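Lectin (Colocasia esculenta, PDB 5T1X) probably binds mannose-containing glycans as a GNA-related plant lectin. Local coordinates at residues D18-A23 against Q27-G32; C56-R59 against E65-I68; I68-D71 against T75-S78; I91-D94 against I100-P103. All coordinates share one frame; numbering follows the deposited sequence. Where two conformers were deposited one is given.

Contact 1. Residues D18-A23 against Q27-G32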
loop_
_atom_site.group_PDB
_atom_site.type_symbol
_atom_site.label_atom_id
_atom_site.label_comp_id
_atom_site.label_asym_id
_atom_site.label_seq_id
_atom_site.Cartn_x
_atom_site.Cartn_y
_atom_site.Cartn_z
ATOM N N ASP B 18 -15.493 14.831 1.215
ATOM C CA ASP B 18 -15.211 14.293 2.550
ATOM C C ASP B 18 -15.004 12.755 2.533
ATOM O O ASP B 18 -14.996 12.126 3.594
ATOM C CB ASP B 18 -16.270 14.736 3.595
ATOM C CG ASP B 18 -16.539 16.238 3.546
ATOM O OD1 ASP B 18 -15.573 17.022 3.662
ATOM O OD2 ASP B 18 -17.699 16.621 3.315
ATOM N N GLY B 19 -14.743 12.197 1.342
ATOM C CA GLY B 19 -14.344 10.802 1.168
ATOM C C GLY B 19 -12.983 10.624 1.813
ATOM O O GLY B 19 -12.185 11.572 1.837
ATOM N N ARG B 20 -12.707 9.445 2.388
ATOM C CA ARG B 20 -11.466 9.304 3.143
ATOM C C ARG B 20 -10.885 7.907 3.203
ATOM O O ARG B 20 -11.587 6.914 2.985
ATOM C CB ARG B 20 -11.737 9.743 4.604
ATOM C CG ARG B 20 -12.702 8.816 5.382
ATOM C CD ARG B 20 -13.280 9.483 6.607
ATOM N NE ARG B 20 -14.183 10.563 6.203
ATOM C CZ ARG B 20 -14.414 11.659 6.912
ATOM N NH1 ARG B 20 -13.836 11.831 8.094
ATOM N NH2 ARG B 20 -15.233 12.590 6.449
ATOM N N LEU B 21 -9.602 7.852 3.596
ATOM C CA LEU B 21 -8.920 6.631 3.992
ATOM C C LEU B 21 -8.931 6.596 5.503
ATOM O O LEU B 21 -8.865 7.655 6.146
ATOM C CB LEU B 21 -7.469 6.546 3.464
ATOM C CG LEU B 21 -7.238 6.736 1.967
ATOM C CD1 LEU B 21 -5.804 6.452 1.625
ATOM C CD2 LEU B 21 -8.170 5.846 1.134
ATOM N N THR B 22 -9.057 5.400 6.082
ATOM C CA THR B 22 -9.061 5.222 7.533
ATOM C C THR B 22 -8.172 4.042 7.892
ATOM O O THR B 22 -8.134 3.050 7.163
ATOM C CB THR B 22 -10.488 5.021 8.093
ATOM O OG1 THR B 22 -11.085 3.873 7.479
ATOM C CG2 THR B 22 -11.396 6.233 7.875
ATOM N N ALA B 23 -7.439 4.165 9.004
ATOM C CA ALA B 23 -6.587 3.098 9.553
ATOM C C ALA B 23 -6.435 3.345 11.029
ATOM O O ALA B 23 -5.915 4.394 11.408
ATOM C CB ALA B 23 -5.228 3.059 8.866
ATOM N N GLN B 27 -7.009 9.138 9.842
ATOM C CA GLN B 27 -7.864 9.396 8.678
ATOM C C GLN B 27 -7.145 10.310 7.698
ATOM O O GLN B 27 -6.414 11.193 8.133
ATOM C CB GLN B 27 -9.203 10.063 9.065
ATOM C CG GLN B 27 -10.044 9.335 10.097
ATOM C CD GLN B 27 -11.246 10.174 10.447
ATOM O OE1 GLN B 27 -12.216 10.248 9.693
ATOM N NE2 GLN B 27 -11.181 10.873 11.570
ATOM N N LEU B 28 -7.366 10.118 6.398
ATOM C CA LEU B 28 -6.857 11.013 5.354
ATOM C C LEU B 28 -8.082 11.427 4.576
ATOM O O LEU B 28 -8.651 10.606 3.866
ATOM C CB LEU B 28 -5.755 10.376 4.466
ATOM C CG LEU B 28 -5.201 11.292 3.351
ATOM C CD1 LEU B 28 -4.392 12.472 3.933
ATOM C CD2 LEU B 28 -4.342 10.516 2.369
ATOM N N VAL B 29 -8.531 12.684 4.757
ATOM C CA VAL B 29 -9.800 13.154 4.197
ATOM C C VAL B 29 -9.615 14.170 3.062
ATOM O O VAL B 29 -8.973 15.188 3.267
ATOM C CB VAL B 29 -10.706 13.783 5.315
ATOM C CG1 VAL B 29 -12.123 14.014 4.799
ATOM C CG2 VAL B 29 -10.736 12.920 6.582
ATOM N N MET B 30 -10.261 13.929 1.899
ATOM C CA MET B 30 -10.339 14.934 0.830
ATOM C C MET B 30 -11.604 15.711 1.109
ATOM O O MET B 30 -12.697 15.302 0.705
ATOM C CB MET B 30 -10.348 14.300 -0.581
ATOM C CG MET B 30 -10.454 15.331 -1.705
ATOM S SD MET B 30 -8.976 16.374 -1.813
ATOM C CE MET B 30 -9.607 17.937 -1.189
ATOM N N GLN B 31 -11.473 16.795 1.890
ATOM C CA GLN B 31 -12.637 17.539 2.341
ATOM C C GLN B 31 -13.324 18.363 1.260
ATOM O O GLN B 31 -12.714 18.729 0.253
ATOM C CB GLN B 31 -12.273 18.440 3.518
ATOM C CG GLN B 31 -11.613 17.672 4.651
ATOM C CD GLN B 31 -11.324 18.502 5.857
ATOM O OE1 GLN B 31 -11.102 17.953 6.930
ATOM N NE2 GLN B 31 -11.287 19.834 5.716
ATOM N N GLY B 32 -14.590 18.682 1.534
ATOM C CA GLY B 32 -15.441 19.502 0.677
ATOM C C GLY B 32 -14.993 20.944 0.555
ATOM O O GLY B 32 -15.514 21.665 -0.297
#

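Contact 2. Residues C56-R59 against E65-I68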
loop_
_atom_site.group_PDB
_atom_site.type_symbol
_atom_site.label_atom_id
_atom_site.label_comp_id
_atom_site.label_asym_id
_atom_site.label_seq_id
_atom_site.Cartn_x
_atom_site.Cartn_y
_atom_site.Cartn_z
ATOM N N CYS B 56 -13.501 19.888 -5.417
ATOM C CA CYS B 56 -12.180 19.311 -5.648
ATOM C C CYS B 56 -12.190 17.811 -5.441
ATOM O O CYS B 56 -12.996 17.304 -4.655
ATOM C CB CYS B 56 -11.149 19.979 -4.743
ATOM S SG CYS B 56 -11.088 21.783 -4.907
ATOM N N PHE B 57 -11.252 17.124 -6.085
ATOM C CA PHE B 57 -11.089 15.696 -5.905
ATOM C C PHE B 57 -9.616 15.375 -5.865
ATOM O O PHE B 57 -8.804 16.117 -6.421
ATOM C CB PHE B 57 -11.803 14.917 -7.019
ATOM C CG PHE B 57 -11.268 15.132 -8.418
ATOM C CD1 PHE B 57 -10.290 14.291 -8.944
ATOM C CD2 PHE B 57 -11.760 16.155 -9.218
ATOM C CE1 PHE B 57 -9.801 14.486 -10.234
ATOM C CE2 PHE B 57 -11.277 16.342 -10.517
ATOM C CZ PHE B 57 -10.305 15.504 -11.015
ATOM N N LEU B 58 -9.295 14.234 -5.267
ATOM C CA LEU B 58 -7.945 13.702 -5.135
ATOM C C LEU B 58 -7.798 12.492 -6.038
ATOM O O LEU B 58 -8.658 11.614 -6.030
ATOM C CB LEU B 58 -7.716 13.294 -3.670
ATOM C CG LEU B 58 -6.339 12.741 -3.335
ATOM C CD1 LEU B 58 -5.330 13.870 -3.167
ATOM C CD2 LEU B 58 -6.380 11.923 -2.058
ATOM N N ARG B 59 -6.690 12.404 -6.769
ATOM C CA ARG B 59 -6.465 11.239 -7.621
ATOM C C ARG B 59 -4.981 10.944 -7.731
ATOM O O ARG B 59 -4.200 11.850 -7.993
ATOM C CB ARG B 59 -7.062 11.460 -9.021
ATOM C CG ARG B 59 -6.972 10.238 -9.955
ATOM C CD ARG B 59 -7.489 10.587 -11.341
ATOM N NE ARG B 59 -7.375 9.471 -12.285
ATOM C CZ ARG B 59 -6.302 9.216 -13.037
ATOM N NH1 ARG B 59 -5.220 9.982 -12.946
ATOM N NH2 ARG B 59 -6.306 8.202 -13.887
ATOM N N GLU B 65 2.175 10.410 -8.986
ATOM C CA GLU B 65 1.840 11.784 -8.611
ATOM C C GLU B 65 0.422 11.836 -8.054
ATOM O O GLU B 65 -0.531 11.377 -8.694
ATOM C CB GLU B 65 2.020 12.751 -9.803
ATOM C CG GLU B 65 2.052 14.230 -9.418
ATOM C CD GLU B 65 1.994 15.230 -10.563
ATOM O OE1 GLU B 65 2.133 14.813 -11.735
ATOM O OE2 GLU B 65 1.834 16.441 -10.287
ATOM N N LEU B 66 0.304 12.376 -6.840
ATOM C CA LEU B 66 -0.978 12.537 -6.134
ATOM C C LEU B 66 -1.406 13.980 -6.302
ATOM O O LEU B 66 -0.645 14.881 -5.952
ATOM C CB LEU B 66 -0.789 12.165 -4.656
ATOM C CG LEU B 66 -2.054 12.143 -3.789
ATOM C CD1 LEU B 66 -2.989 10.987 -4.168
ATOM C CD2 LEU B 66 -1.685 12.055 -2.306
ATOM N N ILE B 67 -2.571 14.207 -6.912
ATOM C CA ILE B 67 -3.005 15.572 -7.237
ATOM C C ILE B 67 -4.399 15.871 -6.706
ATOM O O ILE B 67 -5.268 14.998 -6.712
ATOM C CB ILE B 67 -2.974 15.749 -8.792
ATOM C CG1 ILE B 67 -1.564 15.478 -9.375
ATOM C CG2 ILE B 67 -3.452 17.155 -9.218
ATOM C CD1 ILE B 67 -1.570 15.030 -10.831
ATOM N N ILE B 68 -4.606 17.129 -6.280
ATOM C CA ILE B 68 -5.922 17.691 -5.969
ATOM C C ILE B 68 -6.257 18.568 -7.157
ATOM O O ILE B 68 -5.494 19.494 -7.471
ATOM C CB ILE B 68 -6.002 18.505 -4.639
ATOM C CG1 ILE B 68 -5.596 17.674 -3.424
ATOM C CG2 ILE B 68 -7.406 19.150 -4.468
ATOM C CD1 ILE B 68 -5.511 18.556 -2.131
#

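Contact 3. Residues I68-D71 against T75-S78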
loop_
_atom_site.group_PDB
_atom_site.type_symbol
_atom_site.label_atom_id
_atom_site.label_comp_id
_atom_site.label_asym_id
_atom_site.label_seq_id
_atom_site.Cartn_x
_atom_site.Cartn_y
_atom_site.Cartn_z
ATOM N N ILE B 68 -4.606 17.129 -6.280
ATOM C CA ILE B 68 -5.922 17.691 -5.969
ATOM C C ILE B 68 -6.257 18.568 -7.157
ATOM O O ILE B 68 -5.494 19.494 -7.471
ATOM C CB ILE B 68 -6.002 18.505 -4.639
ATOM C CG1 ILE B 68 -5.596 17.674 -3.424
ATOM C CG2 ILE B 68 -7.406 19.150 -4.468
ATOM C CD1 ILE B 68 -5.511 18.556 -2.131
ATOM N N LYS B 69 -7.387 18.289 -7.815
ATOM C CA LYS B 69 -7.878 19.089 -8.940
ATOM C C LYS B 69 -9.177 19.727 -8.558
ATOM O O LYS B 69 -9.922 19.103 -7.819
ATOM C CB LYS B 69 -8.110 18.182 -10.160
ATOM C CG LYS B 69 -6.849 17.699 -10.865
ATOM C CD LYS B 69 -6.154 18.842 -11.584
ATOM C CE LYS B 69 -5.263 18.376 -12.699
ATOM N NZ LYS B 69 -4.708 19.527 -13.454
ATOM N N ASP B 70 -9.500 20.926 -9.080
ATOM C CA ASP B 70 -10.814 21.505 -8.798
ATOM C C ASP B 70 -11.790 21.007 -9.877
ATOM O O ASP B 70 -11.392 20.216 -10.742
ATOM C CB ASP B 70 -10.774 23.044 -8.698
ATOM C CG ASP B 70 -10.594 23.841 -9.980
ATOM O OD1 ASP B 70 -10.564 23.227 -11.078
ATOM O OD2 ASP B 70 -10.525 25.080 -9.895
ATOM N N ASP B 71 -13.052 21.473 -9.842
ATOM C CA ASP B 71 -14.091 21.006 -10.765
ATOM C C ASP B 71 -13.741 21.209 -12.240
ATOM O O ASP B 71 -14.284 20.495 -13.092
ATOM C CB ASP B 71 -15.414 21.725 -10.471
ATOM C CG ASP B 71 -16.627 21.053 -11.089
ATOM O OD1 ASP B 71 -16.791 19.814 -10.895
ATOM O OD2 ASP B 71 -17.426 21.758 -11.724
ATOM N N THR B 75 -5.040 22.440 -11.227
ATOM C CA THR B 75 -4.266 21.847 -10.131
ATOM C C THR B 75 -4.296 22.760 -8.899
ATOM O O THR B 75 -3.953 23.941 -8.979
ATOM C CB THR B 75 -2.816 21.536 -10.566
ATOM O OG1 THR B 75 -2.861 20.634 -11.670
ATOM C CG2 THR B 75 -1.984 20.908 -9.436
ATOM N N ILE B 76 -4.730 22.196 -7.765
ATOM C CA ILE B 76 -4.790 22.891 -6.485
ATOM C C ILE B 76 -3.564 22.518 -5.631
ATOM O O ILE B 76 -3.039 23.350 -4.883
ATOM C CB ILE B 76 -6.130 22.535 -5.776
ATOM C CG1 ILE B 76 -7.355 22.994 -6.610
ATOM C CG2 ILE B 76 -6.177 23.033 -4.336
ATOM C CD1 ILE B 76 -7.352 24.496 -7.110
ATOM N N TRP B 77 -3.128 21.255 -5.725
ATOM C CA TRP B 77 -2.003 20.726 -4.961
ATOM C C TRP B 77 -1.469 19.493 -5.653
ATOM O O TRP B 77 -2.226 18.758 -6.288
ATOM C CB TRP B 77 -2.453 20.371 -3.515
ATOM C CG TRP B 77 -1.376 19.799 -2.630
ATOM C CD1 TRP B 77 -0.552 20.485 -1.787
ATOM C CD2 TRP B 77 -1.075 18.408 -2.444
ATOM N NE1 TRP B 77 0.288 19.609 -1.128
ATOM C CE2 TRP B 77 -0.017 18.328 -1.513
ATOM C CE3 TRP B 77 -1.570 17.219 -3.012
ATOM C CZ2 TRP B 77 0.545 17.103 -1.118
ATOM C CZ3 TRP B 77 -1.015 16.009 -2.619
ATOM C CH2 TRP B 77 0.023 15.958 -1.680
ATOM N N SER B 78 -0.165 19.261 -5.526
ATOM C CA SER B 78 0.467 18.051 -6.021
ATOM C C SER B 78 1.532 17.589 -5.054
ATOM O O SER B 78 2.214 18.423 -4.434
ATOM C CB SER B 78 1.096 18.270 -7.393
ATOM O OG SER B 78 1.799 17.091 -7.754
#

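Contact 4. Residues I91-D94 against I100-P103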
loop_
_atom_site.group_PDB
_atom_site.type_symbol
_atom_site.label_atom_id
_atom_site.label_comp_id
_atom_site.label_asym_id
_atom_site.label_seq_id
_atom_site.Cartn_x
_atom_site.Cartn_y
_atom_site.Cartn_z
ATOM N N ILE B 91 -0.898 4.343 0.727
ATOM C CA ILE B 91 -1.319 3.608 1.907
ATOM C C ILE B 91 -1.361 4.536 3.105
ATOM O O ILE B 91 -0.350 5.156 3.427
ATOM C CB ILE B 91 -0.404 2.382 2.218
ATOM C CG1 ILE B 91 -0.202 1.461 0.976
ATOM C CG2 ILE B 91 -0.949 1.581 3.431
ATOM C CD1 ILE B 91 0.796 0.312 1.193
ATOM N N LEU B 92 -2.506 4.577 3.799
ATOM C CA LEU B 92 -2.584 5.241 5.093
ATOM C C LEU B 92 -2.188 4.146 6.056
ATOM O O LEU B 92 -2.984 3.238 6.328
ATOM C CB LEU B 92 -3.973 5.846 5.392
ATOM C CG LEU B 92 -4.107 6.509 6.786
ATOM C CD1 LEU B 92 -3.178 7.717 6.941
ATOM C CD2 LEU B 92 -5.554 6.872 7.090
ATOM N N ARG B 93 -0.917 4.139 6.443
ATOM C CA ARG B 93 -0.347 3.069 7.254
ATOM C C ARG B 93 -0.871 3.042 8.676
ATOM O O ARG B 93 -1.322 4.060 9.203
ATOM C CB ARG B 93 1.183 3.201 7.267
ATOM C CG ARG B 93 1.700 2.993 5.849
ATOM C CD ARG B 93 3.193 3.056 5.642
ATOM N NE ARG B 93 3.992 3.449 6.690
ATOM C CZ ARG B 93 5.355 3.595 6.703
ATOM N NH1 ARG B 93 6.070 3.373 5.616
ATOM N NH2 ARG B 93 5.967 3.972 7.815
ATOM N N ASP B 94 -0.735 1.884 9.325
ATOM C CA ASP B 94 -1.132 1.726 10.716
ATOM C C ASP B 94 -0.364 2.683 11.633
ATOM O O ASP B 94 -0.885 3.055 12.683
ATOM C CB ASP B 94 -0.871 0.283 11.175
ATOM C CG ASP B 94 -1.756 -0.781 10.561
ATOM O OD1 ASP B 94 -2.712 -0.425 9.836
ATOM O OD2 ASP B 94 -1.495 -1.968 10.803
ATOM N N ILE B 100 3.182 6.876 -0.697
ATOM C CA ILE B 100 2.921 6.412 -2.071
ATOM C C ILE B 100 4.007 5.420 -2.434
ATOM O O ILE B 100 5.201 5.764 -2.413
ATOM C CB ILE B 100 2.852 7.556 -3.112
ATOM C CG1 ILE B 100 1.812 8.646 -2.728
ATOM C CG2 ILE B 100 2.599 6.975 -4.546
ATOM C CD1 ILE B 100 1.902 9.890 -3.617
ATOM N N TYR B 101 3.594 4.209 -2.805
ATOM C CA TYR B 101 4.511 3.167 -3.249
ATOM C C TYR B 101 4.281 2.831 -4.691
ATOM O O TYR B 101 3.144 2.602 -5.095
ATOM C CB TYR B 101 4.330 1.875 -2.429
ATOM C CG TYR B 101 4.705 1.979 -0.971
ATOM C CD1 TYR B 101 5.996 1.682 -0.542
ATOM C CD2 TYR B 101 3.737 2.221 -0.002
ATOM C CE1 TYR B 101 6.337 1.724 0.806
ATOM C CE2 TYR B 101 4.061 2.247 1.354
ATOM C CZ TYR B 101 5.364 1.990 1.754
ATOM O OH TYR B 101 5.714 2.043 3.086
ATOM N N GLY B 102 5.368 2.678 -5.430
ATOM C CA GLY B 102 5.282 2.214 -6.811
ATOM C C GLY B 102 6.544 2.414 -7.627
ATOM O O GLY B 102 7.477 3.091 -7.202
ATOM N N PRO B 103 6.561 1.891 -8.861
ATOM C CA PRO B 103 5.496 1.113 -9.510
ATOM C C PRO B 103 5.407 -0.326 -8.997
ATOM O O PRO B 103 6.252 -0.763 -8.204
ATOM C CB PRO B 103 5.918 1.149 -10.986
ATOM C CG PRO B 103 7.433 1.133 -10.912
ATOM C CD PRO B 103 7.752 2.021 -9.729
#

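Contact 1. Residues D18-A23 against Q27-G32
The guanidinium of Arg-20 carries Val-29 on one face, with methyl CG2 sitting 3.6 Å above the plane and displaced toward the rim, while the amide of Gln-27 meets its edge. There NH1 of Arg-20 donates to OE1 of Gln-27 over 2.8 Å. The oxygen is almost exactly in the guanidinium plane, and the two flat groups, lying side by side, are turned 28° against each other. Within its own segment, NH2 of Arg-20 reaches O of Asp-18 at 2.9 Å, on a lone pair in the carbonyl plane, though that oxygen is tilted out of the guanidinium plane; NE adds a weak bond to the same oxygen. CG of Arg-20 is wedged between backbone N and carbonyl carbon (chi1 67°) and the chain bends at chi3, which lays the group over Val-29. The two strands form an antiparallel hairpin, their axes 175° apart, at one margin of a sheet of the beta-prism II fold of GNA-related lectins. Arg-20 and Val-29 are a non-hydrogen-bonded pair; Leu-21 and Leu-28 make the hydrogen-bonded pair and put their side chains on the other, buried face, CB of Leu-21 being 4.3 Å from CB of Leu-28. Next to this pairing, N of Asp-18 donates to O of Met-30 at 2.9 Å. The carboxylate of Asp-18 reaches the facing segment, where its OD1 accepts N of Gly-32 at 2.9 Å from above the carboxylate plane. The amide of Gln-31 is engaged elsewhere, OE1 with OH of Tyr-39 and NE2 with OD1 of Asp-33.

Contact 2. Residues C56-R59 against E65-I68
Carbonyl O of Ile-67 is met by two groups of the facing strand: N of Arg-59 donates to it over 3.0 Å, nearly in line with the carbonyl bond, and CA of Leu-58 adds a CA-H...O contact at 3.4 Å. N of Ile-67 returns a bond to O of Arg-59 at 3.1 Å, which identifies the two residues as a hydrogen-bonded antiparallel pair. Leu-58 and Ile-68 form the adjoining non-hydrogen-bonded pair, where CA of Ile-68 comes within 3.3 Å of O of Phe-57. On the buried face the branch CD1 of Leu-58 does most of the touching. It lies 3.8 Å from CG of Leu-66 and 3.8 Å from CG1 of Ile-68, wedged between two residues of the opposite strand, because CG of Leu-58 stands anti to the backbone N (chi1 -179°) and swings the methyls across. In the conformer of Cys-56 described, CG2 of Ile-68 lies 3.8 Å from CB of Cys-56, beside the disulfide that Cys-56 makes with Cys-34. This hairpin forms the middle of an antiparallel sheet, with strand 14-16 flanking 57-60 and strand 75-78 flanking 66-69; Leu-58 and Ile-68 also pack on Leu-36 of strand 36-39 in another sheet of the prism.

Contact 3. Residues I68-D71 against T75-S78
A classic beta bulge interrupts the hairpin of strands 66-69 and 75-78, with Ile-76 and Trp-77 together facing the single residue Ile-68. Two observations establish it. The pairing slips by one residue between Ile-68/Trp-77 and Lys-69/Thr-75, and O of Ile-68 takes a firm bond from N of Ile-76 at 2.8 Å plus a long, weak one from N of Trp-77 at 3.4 Å. Ile-76 has the backbone conformation usual for the first bulge position, psi being -36° where an extended strand would be positive. The reciprocal bond, N of Ile-68 to O of Trp-77, is 2.9 Å and nearly straight. Above this backbone Ile-68 splits its branches: CG2 lies 3.8 Å from CB of Ile-76, while CD1 lies 3.8 Å from CB of Trp-77, whose side chain also packs on Phe-101 of the neighbouring chain. Ile-76 in turn rests CG1 at 4.0 Å from CB of Asp-70, whose OD1 accepts the backbone N of Asp-72 and of Lys-74 in the turn. On the opposite face Lys-69 is bent at chi2 (-70°), which brings its amine across to the facing strand: NZ donates to OG1 of Thr-75 at 2.8 Å and also bonds to O of Phe-73.

Contact 4. Residues I91-D94 against I100-P103
Ile-91 and Tyr-101 make the tightly packed half of this contact within the beta hairpin of strands 89-92 and 98-107; Arg-93, just past the first strand, makes its looser, partly exposed half. Backbone pairing in the hairpin runs through neighbouring residues, Ile-91 bonding to Val-99 and Tyr-101 to Val-89, and the nearest CA atoms of the two segments, those of Ile-91 and Ile-100, are 6.5 Å apart. The link between 91-94 and 100-103 is therefore made by side chains, and it buries a modest 165 Å². In the packed half, both residues are buried: CD1 of Ile-91 lies 3.7 Å from CD2 and 3.8 Å from CE2 of Tyr-101, the two side chains crossing at about a right angle. The dimer covers this region as well, since Ile-91 packs on Ala-84, Tyr-101 on Leu-7 and Arg-93 on Tyr-5 of the neighbouring chain, and Ile-100 and Tyr-101 pair antiparallel with one of its strands, carrying the sheet across the interface. Arg-93 is less certain, being deposited in two conformers; the one described has chi3 at -8°, almost eclipsed, so its exact path is doubtful. In it the guanidinium is 22° from the tyrosine ring plane and NH2 forms a salt bridge with OD2 of Asp-95. Subject to the same doubt, in this conformer NH1 of Arg-93 approaches the ring edge and donates to OH of Tyr-101 over 2.9 Å, the oxygen lying near the guanidinium plane.

How the contacts relate
Contacts 2 and 3 are consecutive hairpins of one sheet: they share Ile-68, their centres are 6 Å apart, and OE2 of Glu-65 lies 2.6 Å from OG of Ser-78, a probable hydrogen bond. Contact 1 belongs to another sheet and meets them through Met-30, whose SD is 3.8 Å from CB of Leu-58. Contact 4, in the third sheet, packs on contacts 1 and 2: CD2 of Leu-92 is 3.5 Å from O of Leu-21, and CD1 of Ile-100 is 3.7 Å from CB of Leu-66. Contacts 3 and 4 stay about 7 Å apart at their nearest atoms. Gln-31 and Gly-32 of contact 1 open the run to Tyr-39, which matches the Gln-x-Asp-x-Asn-x-Val-x-Tyr mannose-site motif, consistent with sugar binding there.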